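Local coordinates for putative branched chain amino acid ABC transporter, periplasmic amino acid-binding protein (Brucella ovis, PDB 7JFN), which probably serves as the periplasmic solute-binding component of an amino-acid transport system, capturing branched-chain or related amino acids for an ABC permease, at residues Leu111-Gly116 against Tyr130-Ser135; Arg158-Asn163 against Ala206-Ala211; Gly302-Gly307 against Val334-Gly339. One frame throughout, in Å; residues are numbered along the deposited sequence.

In the fold
Contact 1 comes first along the chain, then contact 2, then contact 3, with no interleaving. Contacts 1 and 3 are neighbours, their centres about 14 Å apart: edge strand 131-133, its neighbour 111-114 and the residues just after them lie against helix 296-311, where Phe134 packs on Gly302 and Leu305, and Leu113 on Phe306. Contact 2 lies across the centre of the chain, about 34 Å from contact 1 and 38 Å from contact 3, centre to centre. Its strand belongs to the branched mixed sheet, which also reaches contact 3 beside the first lobe. The whole is consistent with the two-lobed build of periplasmic binding proteins, late chain returning to the first lobe.

Contact 1: Leu111-Gly116 against Tyr130-Ser135; sequences LYLNLG and YHFRFS
OD1 of Asn114, whose ND2 bonds across to His131, takes two backbone N-H groups: that of Gly116 at 3.0 Å, closing an Asx turn, and that of Ala117. The bond from Asn114 ND2 to His131 NE2 is longer, 3.3 Å. NE2 lies in the amide plane and ND2 in the imidazole plane, although the two planes are 44° apart; the donor reaches the ring at its edge. With CG anti to the backbone N, chi1 165° carries the amide obliquely across to the imidazole. The accepting NE2 is consistent with the proton being on ND1 if the ring is neutral. Tyr112 lies alongside His131, its CD2 3.6 Å from the imidazole CD2, while its hydroxyl bonds to Gln84.

On the other face Leu111, Leu113, Phe132 and Phe134 are apolar, as a core covered by helices 322-331 and 296-311 requires. Leu111 CD2 sits at the ring edge of Phe132, and Leu113 CD2 reaches the edge of Phe134 at CE2, 3.8 Å away. Tyr130 lies at the margin, its ring edge also meeting Leu111 CD2 and its OH bonded to Thr323.

Between the faces, Tyr112 N to Tyr130 O (2.8 Å) and Asn114 N to Phe132 O alternate with Phe132 N to Tyr112 O and Phe134 N to Asn114 O: the pattern of neighbouring parallel strands, here at the edge of a five-stranded parallel sheet in an alpha/beta lobe.

Contact 2: Arg158-Asn163 against Ala206-Ala211; sequences RAYSIN and AKIQAA
Tyr160 carries CG anti to its backbone N (chi1 -161°), which projects the phenol from strand 158-163 toward helix 206-211, while Ile208 holds CG1 beside its own backbone N, a torsion that turns the CG1 methylene over the ring. This is strand-on-helix packing in an alpha/beta lobe: the two segments run nearly antiparallel, at 161°, with their axes 9.3 Å apart, and helix 202-211 covers one side of the sheet to which the strand belongs.

The CH-pi contact is almost perfectly centred. Ile208 CG1 stands 3.5 Å from the centroid of the Tyr160 ring, only 5° off its normal, so all six ring carbons share the contact. Ala211 approaches differently, its CB lying in the ring plane at the edge, 3.9 Å from Tyr160 CD1; its small side chain allows the chain to come close there. Farther along the strand, Ile162 CD1 touches Ile208 CD1 at 4.3 Å, extending the apolar patch toward Val216 of the neighbouring strand.

A tyrosine suits this place because its ring is buried while its hydroxyl reaches the polar border. There the OH bonds to Thr191 OG1, and the Lys207 side chain crosses that of Tyr160 at about a right angle, with Lys207 CE 3.6 Å from Tyr160 OH. The lysine amine has a weak, long ion pair with Asp189.

At the other border the Arg158 chain bends at its third torsion to bring the guanidinium to the backbone at Ala211. NE bonds to Asn212 O, and Arg158 NH2 donates in the guanidinium plane to Ala211 O, at 2.8 Å and nearly straight.

Contact 3: Gly302-Gly307 against Val334-Gly339; sequences GLQLFG and VKTPMG
Apolar packing joins Leu305 to Val334, where strand 334-336 passes helix 302-307. CG1 of Val334 rests on the helix backbone and touches it as much as the side chains: it lies 3.7 Å from Leu305 CA and 4.1 Å from Leu305 CB. Its placement between the backbone N and the carbonyl carbon (chi1 65°) brings this methyl against the helix. A beta-branched residue suits a strand and offers a short, rigid methyl contact here. Leu305 CD1 also approaches Val334, while its CD2 packs on Phe134 of contact 1.

Polar-to-apolar contacts come from Gln304. Its chain is extended beyond CG and carries the amide across to the turn, where OE1 lies 3.4 Å from Thr336 CG2 and 3.7 Å from Pro337 CD. The long, flexible glutamine suits a helix position from which the turn must be reached, with its aliphatic part near Val334.

Hydrogen bonds hold the turn itself. Thr336 to Gly339 forms a type I beta turn, with Pro337 at its second position, where a fixed phi is welcome. Thr336 OG1 accepts from Met338 N at 3.1 Å, an ST turn, and donates to Gly339 O at 2.8 Å. That carbonyl oxygen also takes Thr336 N, the two donors arriving from opposite faces of its plane.

No hydrogen bond joins residues 302-307 to 334-339. Between these segments the turn, which links strands 333-336 and 339-343 and is shaped by its own bonds, meets the helix by van der Waals contact.

Contact 1: Leu111-Gly116 against Tyr130-Ser135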
loop_
_atom_site.group_PDB
_atom_site.type_symbol
_atom_site.label_atom_id
_atom_site.label_comp_id
_atom_site.label_asym_id
_atom_site.label_seq_id
_atom_site.Cartn_x
_atom_site.Cartn_y
_atom_site.Cartn_z
ATOM N N LEU A 111 2.007 13.192 -14.326
ATOM C CA LEU A 111 1.388 12.030 -13.706
ATOM C C LEU A 111 1.859 11.871 -12.275
ATOM O O LEU A 111 3.041 12.076 -11.979
ATOM C CB LEU A 111 1.744 10.745 -14.478
ATOM C CG LEU A 111 0.990 10.517 -15.775
ATOM C CD1 LEU A 111 1.726 9.462 -16.615
ATOM C CD2 LEU A 111 -0.427 10.025 -15.480
ATOM N N TYR A 112 0.945 11.429 -11.397
ATOM C CA TYR A 112 1.300 11.023 -10.034
ATOM C C TYR A 112 1.049 9.523 -9.902
ATOM O O TYR A 112 -0.097 9.075 -9.944
ATOM C CB TYR A 112 0.512 11.825 -8.990
ATOM C CG TYR A 112 0.629 11.312 -7.550
ATOM C CD1 TYR A 112 1.820 10.719 -7.073
ATOM C CD2 TYR A 112 -0.454 11.426 -6.671
ATOM C CE1 TYR A 112 1.891 10.233 -5.750
ATOM C CE2 TYR A 112 -0.389 10.949 -5.380
ATOM C CZ TYR A 112 0.785 10.370 -4.923
ATOM O OH TYR A 112 0.819 9.878 -3.650
ATOM N N LEU A 113 2.130 8.740 -9.740
ATOM C CA LEU A 113 2.009 7.313 -9.478
ATOM C C LEU A 113 2.121 7.121 -7.970
ATOM O O LEU A 113 3.199 7.288 -7.382
ATOM C CB LEU A 113 3.073 6.505 -10.227
ATOM C CG LEU A 113 3.237 6.835 -11.713
ATOM C CD1 LEU A 113 4.321 5.909 -12.281
ATOM C CD2 LEU A 113 1.899 6.662 -12.450
ATOM N N ASN A 114 1.001 6.778 -7.349
ATOM C CA ASN A 114 0.913 6.598 -5.908
ATOM C C ASN A 114 1.235 5.138 -5.617
ATOM O O ASN A 114 0.464 4.247 -5.970
ATOM C CB ASN A 114 -0.487 7.009 -5.446
ATOM C CG ASN A 114 -0.823 6.543 -4.053
ATOM O OD1 ASN A 114 0.011 5.997 -3.332
ATOM N ND2 ASN A 114 -2.086 6.753 -3.666
ATOM N N LEU A 115 2.387 4.880 -4.988
ATOM C CA LEU A 115 2.851 3.506 -4.843
ATOM C C LEU A 115 2.539 2.927 -3.472
ATOM O O LEU A 115 2.963 1.797 -3.176
ATOM C CB LEU A 115 4.369 3.418 -5.115
ATOM C CG LEU A 115 4.822 3.840 -6.530
ATOM C CD1 LEU A 115 6.316 3.516 -6.708
ATOM C CD2 LEU A 115 4.030 3.151 -7.588
ATOM N N GLY A 116 1.818 3.657 -2.624
ATOM C CA GLY A 116 1.525 3.076 -1.329
ATOM C C GLY A 116 0.696 3.859 -0.326
ATOM O O GLY A 116 0.540 3.410 0.810
ATOM N N TYR A 130 -5.006 11.906 -13.724
ATOM C CA TYR A 130 -3.549 11.816 -13.729
ATOM C C TYR A 130 -2.980 11.257 -12.430
ATOM O O TYR A 130 -1.765 11.340 -12.203
ATOM C CB TYR A 130 -2.947 13.190 -14.060
ATOM C CG TYR A 130 -3.228 13.570 -15.504
ATOM C CD1 TYR A 130 -2.432 13.070 -16.540
ATOM C CD2 TYR A 130 -4.309 14.377 -15.839
ATOM C CE1 TYR A 130 -2.691 13.392 -17.867
ATOM C CE2 TYR A 130 -4.571 14.701 -17.150
ATOM C CZ TYR A 130 -3.760 14.206 -18.159
ATOM O OH TYR A 130 -4.035 14.541 -19.471
ATOM N N HIS A 131 -3.829 10.670 -11.583
ATOM C CA HIS A 131 -3.400 9.892 -10.428
ATOM C C HIS A 131 -3.738 8.435 -10.681
ATOM O O HIS A 131 -4.812 8.117 -11.220
ATOM C CB HIS A 131 -4.065 10.354 -9.119
ATOM C CG HIS A 131 -4.042 9.319 -8.015
ATOM N ND1 HIS A 131 -5.099 8.460 -7.779
ATOM C CD2 HIS A 131 -3.101 9.020 -7.085
ATOM C CE1 HIS A 131 -4.811 7.681 -6.746
ATOM N NE2 HIS A 131 -3.599 7.997 -6.312
ATOM N N PHE A 132 -2.778 7.566 -10.350
ATOM C CA PHE A 132 -2.962 6.119 -10.350
ATOM C C PHE A 132 -2.453 5.567 -9.035
ATOM O O PHE A 132 -1.332 5.893 -8.632
ATOM C CB PHE A 132 -2.188 5.454 -11.502
ATOM C CG PHE A 132 -2.742 5.773 -12.859
ATOM C CD1 PHE A 132 -3.654 4.916 -13.489
ATOM C CD2 PHE A 132 -2.354 6.935 -13.508
ATOM C CE1 PHE A 132 -4.158 5.227 -14.743
ATOM C CE2 PHE A 132 -2.868 7.247 -14.772
ATOM C CZ PHE A 132 -3.765 6.387 -15.389
ATOM N N ARG A 133 -3.265 4.729 -8.378
ATOM C CA ARG A 133 -2.841 4.034 -7.165
ATOM C C ARG A 133 -2.533 2.574 -7.471
ATOM O O ARG A 133 -3.370 1.850 -8.017
ATOM C CB ARG A 133 -3.897 4.101 -6.061
ATOM C CG ARG A 133 -3.527 3.142 -4.917
ATOM C CD ARG A 133 -4.089 3.607 -3.564
ATOM N NE ARG A 133 -5.535 3.829 -3.528
ATOM C CZ ARG A 133 -6.138 4.588 -2.601
ATOM N NH1 ARG A 133 -7.461 4.739 -2.590
ATOM N NH2 ARG A 133 -5.411 5.162 -1.649
ATOM N N PHE A 134 -1.342 2.138 -7.084
ATOM C CA PHE A 134 -0.884 0.798 -7.400
ATOM C C PHE A 134 -0.869 -0.126 -6.193
ATOM O O PHE A 134 -0.572 -1.324 -6.332
ATOM C CB PHE A 134 0.517 0.889 -8.012
ATOM C CG PHE A 134 0.518 1.563 -9.360
ATOM C CD1 PHE A 134 0.286 0.827 -10.506
ATOM C CD2 PHE A 134 0.716 2.919 -9.462
ATOM C CE1 PHE A 134 0.276 1.451 -11.768
ATOM C CE2 PHE A 134 0.705 3.553 -10.699
ATOM C CZ PHE A 134 0.495 2.810 -11.852
ATOM N N SER A 135 -1.243 0.386 -5.039
ATOM C CA SER A 135 -1.185 -0.297 -3.772
ATOM C C SER A 135 -2.579 -0.615 -3.281
ATOM O O SER A 135 -3.579 -0.156 -3.849
ATOM C CB SER A 135 -0.474 0.608 -2.758
ATOM O OG SER A 135 -1.296 1.753 -2.493
#

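Contact 2: Arg158-Asn163 against Ala206-Ala211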
loop_
_atom_site.group_PDB
_atom_site.type_symbol
_atom_site.label_atom_id
_atom_site.label_comp_id
_atom_site.label_asym_id
_atom_site.label_seq_id
_atom_site.Cartn_x
_atom_site.Cartn_y
_atom_site.Cartn_z
ATOM N N ARG A 158 -18.427 -12.043 16.447
ATOM C CA ARG A 158 -18.337 -10.785 17.176
ATOM C C ARG A 158 -16.972 -10.164 16.939
ATOM O O ARG A 158 -15.949 -10.825 17.117
ATOM C CB ARG A 158 -18.586 -11.007 18.669
ATOM C CG ARG A 158 -20.026 -11.402 18.959
ATOM C CD ARG A 158 -20.244 -11.774 20.425
ATOM N NE ARG A 158 -20.098 -10.634 21.323
ATOM C CZ ARG A 158 -21.076 -9.783 21.627
ATOM N NH1 ARG A 158 -22.291 -9.929 21.100
ATOM N NH2 ARG A 158 -20.843 -8.777 22.455
ATOM N N ALA A 159 -16.965 -8.901 16.535
ATOM C CA ALA A 159 -15.729 -8.202 16.221
ATOM C C ALA A 159 -15.720 -6.843 16.906
ATOM O O ALA A 159 -16.762 -6.293 17.279
ATOM C CB ALA A 159 -15.538 -8.041 14.703
ATOM N N TYR A 160 -14.507 -6.331 17.104
ATOM C CA TYR A 160 -14.265 -5.009 17.655
ATOM C C TYR A 160 -13.437 -4.245 16.632
ATOM O O TYR A 160 -12.601 -4.837 15.951
ATOM C CB TYR A 160 -13.499 -5.103 18.992
ATOM C CG TYR A 160 -13.590 -3.876 19.870
ATOM C CD1 TYR A 160 -14.473 -3.851 20.944
ATOM C CD2 TYR A 160 -12.808 -2.749 19.625
ATOM C CE1 TYR A 160 -14.580 -2.741 21.759
ATOM C CE2 TYR A 160 -12.915 -1.616 20.453
ATOM C CZ TYR A 160 -13.808 -1.631 21.502
ATOM O OH TYR A 160 -13.939 -0.541 22.342
ATOM N N SER A 161 -13.659 -2.938 16.529
ATOM C CA SER A 161 -12.893 -2.065 15.637
ATOM C C SER A 161 -12.140 -1.059 16.493
ATOM O O SER A 161 -12.757 -0.333 17.281
ATOM C CB SER A 161 -13.831 -1.326 14.659
ATOM O OG SER A 161 -13.131 -0.325 13.922
ATOM N N ILE A 162 -10.817 -1.007 16.360
ATOM C CA ILE A 162 -10.051 -0.030 17.126
ATOM C C ILE A 162 -9.000 0.569 16.203
ATOM O O ILE A 162 -8.203 -0.157 15.596
ATOM C CB ILE A 162 -9.419 -0.621 18.405
ATOM C CG1 ILE A 162 -8.590 0.449 19.147
ATOM C CG2 ILE A 162 -8.586 -1.899 18.104
ATOM C CD1 ILE A 162 -8.194 0.037 20.586
ATOM N N ASN A 163 -9.026 1.888 16.054
ATOM C CA ASN A 163 -8.147 2.541 15.093
ATOM C C ASN A 163 -7.715 3.898 15.623
ATOM O O ASN A 163 -8.206 4.385 16.649
ATOM C CB ASN A 163 -8.851 2.700 13.739
ATOM C CG ASN A 163 -9.222 1.369 13.137
ATOM O OD1 ASN A 163 -8.364 0.687 12.578
ATOM N ND2 ASN A 163 -10.510 0.973 13.272
ATOM N N ALA A 206 -9.292 -3.498 28.158
ATOM C CA ALA A 206 -10.331 -3.864 29.113
ATOM C C ALA A 206 -11.717 -3.720 28.493
ATOM O O ALA A 206 -12.596 -4.557 28.729
ATOM C CB ALA A 206 -10.219 -3.010 30.377
ATOM N N LYS A 207 -11.923 -2.659 27.707
ATOM C CA LYS A 207 -13.172 -2.489 26.957
ATOM C C LYS A 207 -13.375 -3.604 25.937
ATOM O O LYS A 207 -14.492 -4.111 25.769
ATOM C CB LYS A 207 -13.186 -1.143 26.237
ATOM C CG LYS A 207 -13.480 0.057 27.125
ATOM C CD LYS A 207 -13.840 1.268 26.274
ATOM C CE LYS A 207 -15.061 0.981 25.391
ATOM N NZ LYS A 207 -15.620 2.218 24.777
ATOM N N ILE A 208 -12.313 -3.984 25.229
ATOM C CA ILE A 208 -12.435 -5.062 24.257
ATOM C C ILE A 208 -12.762 -6.371 24.962
ATOM O O ILE A 208 -13.599 -7.148 24.490
ATOM C CB ILE A 208 -11.155 -5.169 23.412
ATOM C CG1 ILE A 208 -10.937 -3.882 22.615
ATOM C CG2 ILE A 208 -11.219 -6.379 22.479
ATOM C CD1 ILE A 208 -9.597 -3.812 21.906
ATOM N N GLN A 209 -12.089 -6.644 26.087
ATOM C CA GLN A 209 -12.401 -7.836 26.870
ATOM C C GLN A 209 -13.861 -7.839 27.294
ATOM O O GLN A 209 -14.535 -8.873 27.218
ATOM C CB GLN A 209 -11.481 -7.923 28.093
ATOM C CG GLN A 209 -10.349 -8.938 27.931
ATOM C CD GLN A 209 -9.348 -8.934 29.083
ATOM O OE1 GLN A 209 -9.255 -7.971 29.842
ATOM N NE2 GLN A 209 -8.595 -10.020 29.210
ATOM N N ALA A 210 -14.370 -6.680 27.722
ATOM C CA ALA A 210 -15.762 -6.579 28.149
ATOM C C ALA A 210 -16.732 -6.835 26.997
ATOM O O ALA A 210 -17.869 -7.265 27.233
ATOM C CB ALA A 210 -16.015 -5.203 28.770
ATOM N N ALA A 211 -16.309 -6.591 25.755
ATOM C CA ALA A 211 -17.186 -6.751 24.599
ATOM C C ALA A 211 -17.304 -8.199 24.142
ATOM O O ALA A 211 -18.188 -8.502 23.332
ATOM C CB ALA A 211 -16.699 -5.881 23.428
#

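Contact 3: Gly302-Gly307 against Val334-Gly339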
loop_
_atom_site.group_PDB
_atom_site.type_symbol
_atom_site.label_atom_id
_atom_site.label_comp_id
_atom_site.label_asym_id
_atom_site.label_seq_id
_atom_site.Cartn_x
_atom_site.Cartn_y
_atom_site.Cartn_z
ATOM N N GLY A 302 3.489 -2.387 -9.054
ATOM C CA GLY A 302 2.904 -1.242 -9.732
ATOM C C GLY A 302 3.815 -0.685 -10.810
ATOM O O GLY A 302 3.363 -0.339 -11.907
ATOM N N LEU A 303 5.112 -0.585 -10.522
ATOM C CA LEU A 303 6.024 -0.113 -11.553
ATOM C C LEU A 303 6.235 -1.146 -12.656
ATOM O O LEU A 303 6.632 -0.776 -13.770
ATOM C CB LEU A 303 7.354 0.297 -10.905
ATOM C CG LEU A 303 7.239 1.568 -10.053
ATOM C CD1 LEU A 303 8.594 1.897 -9.392
ATOM C CD2 LEU A 303 6.762 2.727 -10.966
ATOM N N GLN A 304 5.969 -2.423 -12.380
ATOM C CA GLN A 304 5.949 -3.439 -13.431
ATOM C C GLN A 304 4.781 -3.209 -14.384
ATOM O O GLN A 304 4.948 -3.267 -15.612
ATOM C CB GLN A 304 5.856 -4.831 -12.807
ATOM C CG GLN A 304 7.179 -5.340 -12.297
ATOM C CD GLN A 304 7.104 -6.740 -11.690
ATOM O OE1 GLN A 304 6.064 -7.394 -11.732
ATOM N NE2 GLN A 304 8.232 -7.207 -11.133
ATOM N N LEU A 305 3.592 -2.936 -13.832
ATOM C CA LEU A 305 2.458 -2.545 -14.662
ATOM C C LEU A 305 2.765 -1.272 -15.438
ATOM O O LEU A 305 2.450 -1.171 -16.631
ATOM C CB LEU A 305 1.194 -2.358 -13.807
ATOM C CG LEU A 305 -0.040 -1.994 -14.660
ATOM C CD1 LEU A 305 -0.464 -3.156 -15.568
ATOM C CD2 LEU A 305 -1.197 -1.604 -13.808
ATOM N N PHE A 306 3.373 -0.286 -14.774
ATOM C CA PHE A 306 3.804 0.930 -15.462
ATOM C C PHE A 306 4.757 0.618 -16.619
ATOM O O PHE A 306 4.617 1.185 -17.710
ATOM C CB PHE A 306 4.447 1.876 -14.442
ATOM C CG PHE A 306 5.018 3.134 -15.036
ATOM C CD1 PHE A 306 4.190 4.105 -15.570
ATOM C CD2 PHE A 306 6.391 3.352 -15.031
ATOM C CE1 PHE A 306 4.722 5.276 -16.105
ATOM C CE2 PHE A 306 6.932 4.506 -15.573
ATOM C CZ PHE A 306 6.095 5.470 -16.107
ATOM N N GLY A 307 5.737 -0.275 -16.410
ATOM C CA GLY A 307 6.669 -0.600 -17.480
ATOM C C GLY A 307 5.982 -1.294 -18.643
ATOM O O GLY A 307 6.331 -1.079 -19.808
ATOM N N VAL A 334 -0.143 -7.044 -16.544
ATOM C CA VAL A 334 1.149 -7.711 -16.499
ATOM C C VAL A 334 1.044 -8.876 -15.536
ATOM O O VAL A 334 0.317 -8.818 -14.544
ATOM C CB VAL A 334 2.274 -6.726 -16.074
ATOM C CG1 VAL A 334 2.081 -6.253 -14.654
ATOM C CG2 VAL A 334 3.675 -7.324 -16.335
ATOM N N LYS A 335 1.771 -9.941 -15.837
ATOM C CA LYS A 335 1.913 -11.036 -14.888
ATOM C C LYS A 335 3.065 -10.725 -13.947
ATOM O O LYS A 335 4.223 -10.677 -14.379
ATOM C CB LYS A 335 2.171 -12.357 -15.617
ATOM C CG LYS A 335 0.942 -12.968 -16.221
ATOM C CD LYS A 335 0.967 -14.484 -16.108
ATOM C CE LYS A 335 -0.409 -15.011 -15.725
ATOM N NZ LYS A 335 -1.463 -14.472 -16.625
ATOM N N THR A 336 2.761 -10.550 -12.682
ATOM C CA THR A 336 3.763 -10.314 -11.658
ATOM C C THR A 336 4.097 -11.607 -10.957
ATOM O O THR A 336 3.497 -12.656 -11.228
ATOM C CB THR A 336 3.259 -9.297 -10.629
ATOM O OG1 THR A 336 2.258 -9.911 -9.814
ATOM C CG2 THR A 336 2.716 -8.039 -11.312
ATOM N N PRO A 337 5.078 -11.579 -10.053
ATOM C CA PRO A 337 5.354 -12.772 -9.236
ATOM C C PRO A 337 4.163 -13.258 -8.430
ATOM O O PRO A 337 4.182 -14.410 -7.977
ATOM C CB PRO A 337 6.494 -12.299 -8.329
ATOM C CG PRO A 337 7.285 -11.359 -9.252
ATOM C CD PRO A 337 6.176 -10.591 -9.955
ATOM N N MET A 338 3.140 -12.419 -8.224
ATOM C CA MET A 338 1.945 -12.797 -7.487
ATOM C C MET A 338 0.737 -13.054 -8.377
ATOM O O MET A 338 -0.327 -13.426 -7.864
ATOM C CB MET A 338 1.592 -11.710 -6.458
ATOM C CG MET A 338 2.330 -11.837 -5.153
ATOM S SD MET A 338 2.110 -13.483 -4.410
ATOM C CE MET A 338 0.334 -13.550 -4.207
ATOM N N GLY A 339 0.858 -12.861 -9.689
ATOM C CA GLY A 339 -0.286 -13.049 -10.565
ATOM C C GLY A 339 -0.638 -11.776 -11.319
ATOM O O GLY A 339 0.200 -10.878 -11.423
#